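Local coordinates for aminotransferase, class V family protein (Trichomonas vaginalis, PDB 5F8V) that probably catalyses the PLP-dependent transamination between O-phospho-L-serine and 2-oxoglutarate in the L-serine biosynthesis pathway, at residues A[9-14]-A[346-351]. Sequence-based numbering, arbitrary orientation.
Sequences FSAGPA and RASCYN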
ATOM      1  N   PHE A   9      -2.050  23.154  -4.214  1.00 14.11           N
ATOM      2  CA  PHE A   9      -3.057  22.729  -5.176  1.00 13.94           C
ATOM      3  C   PHE A   9      -2.697  21.420  -5.890  1.00 13.80           C
ATOM      4  O   PHE A   9      -3.176  21.173  -6.983  1.00 13.66           O
ATOM      5  CB  PHE A   9      -3.310  23.857  -6.174  1.00 13.79           C
ATOM      6  CG  PHE A   9      -3.912  25.081  -5.558  1.00 13.74           C
ATOM      7  CD1 PHE A   9      -5.284  25.163  -5.347  1.00 13.82           C
ATOM      8  CD2 PHE A   9      -3.117  26.152  -5.187  1.00 13.67           C
ATOM      9  CE1 PHE A   9      -5.849  26.294  -4.768  1.00 14.05           C
ATOM     10  CE2 PHE A   9      -3.675  27.284  -4.614  1.00 13.79           C
ATOM     11  CZ  PHE A   9      -5.046  27.363  -4.412  1.00 13.73           C
ATOM     12  N   SER A  10      -1.881  20.567  -5.266  1.00 14.26           N
ATOM     13  CA  SER A  10      -1.511  19.302  -5.882  1.00 14.63           C
ATOM     14  C   SER A  10      -2.735  18.421  -6.097  1.00 14.82           C
ATOM     15  O   SER A  10      -3.578  18.298  -5.214  1.00 14.66           O
ATOM     16  CB  SER A  10      -0.497  18.536  -5.044  1.00 14.94           C
ATOM     17  OG  SER A  10      -0.248  17.272  -5.643  1.00 15.16           O
ATOM     18  N   ALA A  11      -2.798  17.809  -7.274  1.00 15.46           N
ATOM     19  CA  ALA A  11      -3.890  16.924  -7.648  1.00 15.74           C
ATOM     20  C   ALA A  11      -3.854  15.594  -6.898  1.00 15.69           C
ATOM     21  O   ALA A  11      -4.872  14.931  -6.800  1.00 15.89           O
ATOM     22  CB  ALA A  11      -3.871  16.674  -9.150  1.00 15.63           C
ATOM     23  N   GLY A  12      -2.695  15.194  -6.387  1.00 16.20           N
ATOM     24  CA  GLY A  12      -2.564  13.893  -5.713  1.00 15.98           C
ATOM     25  C   GLY A  12      -1.122  13.397  -5.637  1.00 16.04           C
ATOM     26  O   GLY A  12      -0.487  13.275  -6.682  1.00 17.31           O
ATOM     27  N   PRO A  13      -0.575  13.100  -4.449  1.00 15.38           N
ATOM     28  CA  PRO A  13      -1.207  13.318  -3.151  1.00 14.86           C
ATOM     29  C   PRO A  13      -1.463  14.794  -2.858  1.00 14.94           C
ATOM     30  O   PRO A  13      -0.828  15.681  -3.449  1.00 15.20           O
ATOM     31  CB  PRO A  13      -0.197  12.724  -2.163  1.00 14.99           C
ATOM     32  CG  PRO A  13       0.498  11.678  -2.944  1.00 14.82           C
ATOM     33  CD  PRO A  13       0.584  12.197  -4.343  1.00 14.98           C
ATOM     34  N   ALA A  14      -2.414  15.040  -1.971  1.00 14.84           N
ATOM     35  CA  ALA A  14      -3.050  16.344  -1.850  1.00 14.68           C
ATOM     36  C   ALA A  14      -3.024  16.876  -0.430  1.00 14.64           C
ATOM     37  O   ALA A  14      -2.626  16.173   0.499  1.00 14.66           O
ATOM     38  CB  ALA A  14      -4.482  16.242  -2.336  1.00 14.64           C
ATOM     39  N   ARG A 346      -4.287  24.020 -13.563  1.00 16.80           N
ATOM     40  CA  ARG A 346      -5.342  23.300 -12.846  1.00 16.33           C
ATOM     41  C   ARG A 346      -5.303  23.593 -11.353  1.00 15.78           C
ATOM     42  O   ARG A 346      -4.283  23.360 -10.696  1.00 15.20           O
ATOM     43  CB  ARG A 346      -5.209  21.790 -13.098  1.00 16.66           C
ATOM     44  CG  ARG A 346      -6.320  20.924 -12.500  1.00 16.99           C
ATOM     45  CD  ARG A 346      -6.105  19.427 -12.736  1.00 17.00           C
ATOM     46  NE  ARG A 346      -4.748  18.994 -12.403  1.00 17.36           N
ATOM     47  CZ  ARG A 346      -4.301  17.739 -12.453  1.00 17.94           C
ATOM     48  NH1 ARG A 346      -5.102  16.722 -12.776  1.00 18.47           N
ATOM     49  NH2 ARG A 346      -3.033  17.494 -12.141  1.00 18.11           N
ATOM     50  N   ALA A 347      -6.410  24.113 -10.822  1.00 15.17           N
ATOM     51  CA  ALA A 347      -6.586  24.212  -9.376  1.00 15.01           C
ATOM     52  C   ALA A 347      -7.296  22.950  -8.921  1.00 14.74           C
ATOM     53  O   ALA A 347      -8.428  22.687  -9.342  1.00 14.30           O
ATOM     54  CB  ALA A 347      -7.413  25.432  -9.015  1.00 15.02           C
ATOM     55  N   SER A 348      -6.617  22.161  -8.093  1.00 14.88           N
ATOM     56  CA  SER A 348      -7.223  21.020  -7.413  1.00 14.72           C
ATOM     57  C   SER A 348      -7.500  21.458  -5.981  1.00 15.24           C
ATOM     58  O   SER A 348      -6.583  21.896  -5.291  1.00 14.98           O
ATOM     59  CB  SER A 348      -6.290  19.809  -7.458  1.00 14.44           C
ATOM     60  OG  SER A 348      -6.030  19.413  -8.790  1.00 13.80           O
ATOM     61  N   CYS A 349      -8.771  21.381  -5.569  1.00 16.08           N
ATOM     62  CA  CYS A 349      -9.249  21.899  -4.278  1.00 16.73           C
ATOM     63  C   CYS A 349     -10.167  20.877  -3.620  1.00 16.74           C
ATOM     64  O   CYS A 349     -11.384  20.893  -3.807  1.00 16.47           O
ATOM     65  CB  CYS A 349     -10.017  23.215  -4.456  1.00 17.74           C
ATOM     66  SG  CYS A 349      -9.094  24.517  -5.309  1.00 19.50           S
ATOM     67  N   TYR A 350      -9.566  19.979  -2.851  1.00 16.22           N
ATOM     68  CA  TYR A 350     -10.314  18.928  -2.182  1.00 16.41           C
ATOM     69  C   TYR A 350     -10.845  19.477  -0.864  1.00 15.91           C
ATOM     70  O   TYR A 350     -10.751  20.683  -0.614  1.00 15.42           O
ATOM     71  CB  TYR A 350      -9.419  17.704  -1.997  1.00 16.28           C
ATOM     72  CG  TYR A 350      -8.850  17.191  -3.300  1.00 16.50           C
ATOM     73  CD1 TYR A 350      -9.667  16.553  -4.224  1.00 16.45           C
ATOM     74  CD2 TYR A 350      -7.496  17.342  -3.609  1.00 16.38           C
ATOM     75  CE1 TYR A 350      -9.160  16.074  -5.423  1.00 16.26           C
ATOM     76  CE2 TYR A 350      -6.981  16.873  -4.808  1.00 16.30           C
ATOM     77  CZ  TYR A 350      -7.819  16.230  -5.707  1.00 16.18           C
ATOM     78  OH  TYR A 350      -7.338  15.747  -6.903  1.00 15.98           O
ATOM     79  N   ASN A 351     -11.424  18.606  -0.039  1.00 15.79           N
ATOM     80  CA  ASN A 351     -12.003  18.998   1.253  1.00 15.65           C
ATOM     81  C   ASN A 351     -11.098  19.917   2.063  1.00 15.41           C
ATOM     82  O   ASN A 351     -11.518  20.993   2.498  1.00 15.11           O
ATOM     83  CB  ASN A 351     -12.341  17.748   2.087  1.00 15.86           C
ATOM     84  CG  ASN A 351     -13.533  16.967   1.542  1.00 16.25           C
ATOM     85  OD1 ASN A 351     -14.232  17.407   0.617  1.00 16.15           O
ATOM     86  ND2 ASN A 351     -13.764  15.786   2.114  1.00 16.66           N
TER
HETATM   87  O   HOH W   1      -3.788  20.834  -9.666  1.00 12.74           O
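The hydroxyl of Tyr350 is gripped by two groups. It donates to the backbone carbonyl of Ala11, with Tyr350 OH 2.6 Å from Ala11 O, and it is also hydrogen-bonded to the Asn304 side-chain amide, which serves Ser348 OG as well. The bond reaches the carbonyl at a C=O...donor angle of 128°, 19° out of the carbonyl plane. Tyr350 CG lies anti to its own carbonyl carbon (chi1 -57°), which sends the ring across to the 9-14 loop. Ala14 CB packs obliquely against this ring, 3.5 Å from Tyr350 CD2. Ser10 O lies at the ring edge.

The loop itself is folded by Ser10. Its OG accepts from Gly12 N, an ST turn, and donates to Pro13 O. The Gly12-Pro13 peptide is cis.

A water joins the two segments farther along. It lies within hydrogen-bonding distance of Phe9 O, Arg346 O and Ser348 OG, each 2.8 Å away. The methyl of Ala11 sits over one face of the Arg346 guanidinium, near its rim, with CB 3.2 Å from NH2. The bend at chi3 (48°) brings the group there.

On the apolar side, Cys349 SG meets the edge of the Phe9 ring in its plane, 3.7 Å from CE1. Ala347 CB lies 4.2 Å from Phe9 CD1. Helix 355-367 covers Phe9, Ala347 and Cys349.

The contact ties the loop after strand 7-8 to the end of strand 345-348 and the residues that follow it. Ser10 and Pro13 also pack on Ser42 and Val41 of the second subunit, and Asn203, next to the PLP-bearing Lys202, touches Tyr350. The chemistry implies a loop held to segment 346-351 by one direct hydrogen bond and a shared water, with an internal ST turn keeping its shape.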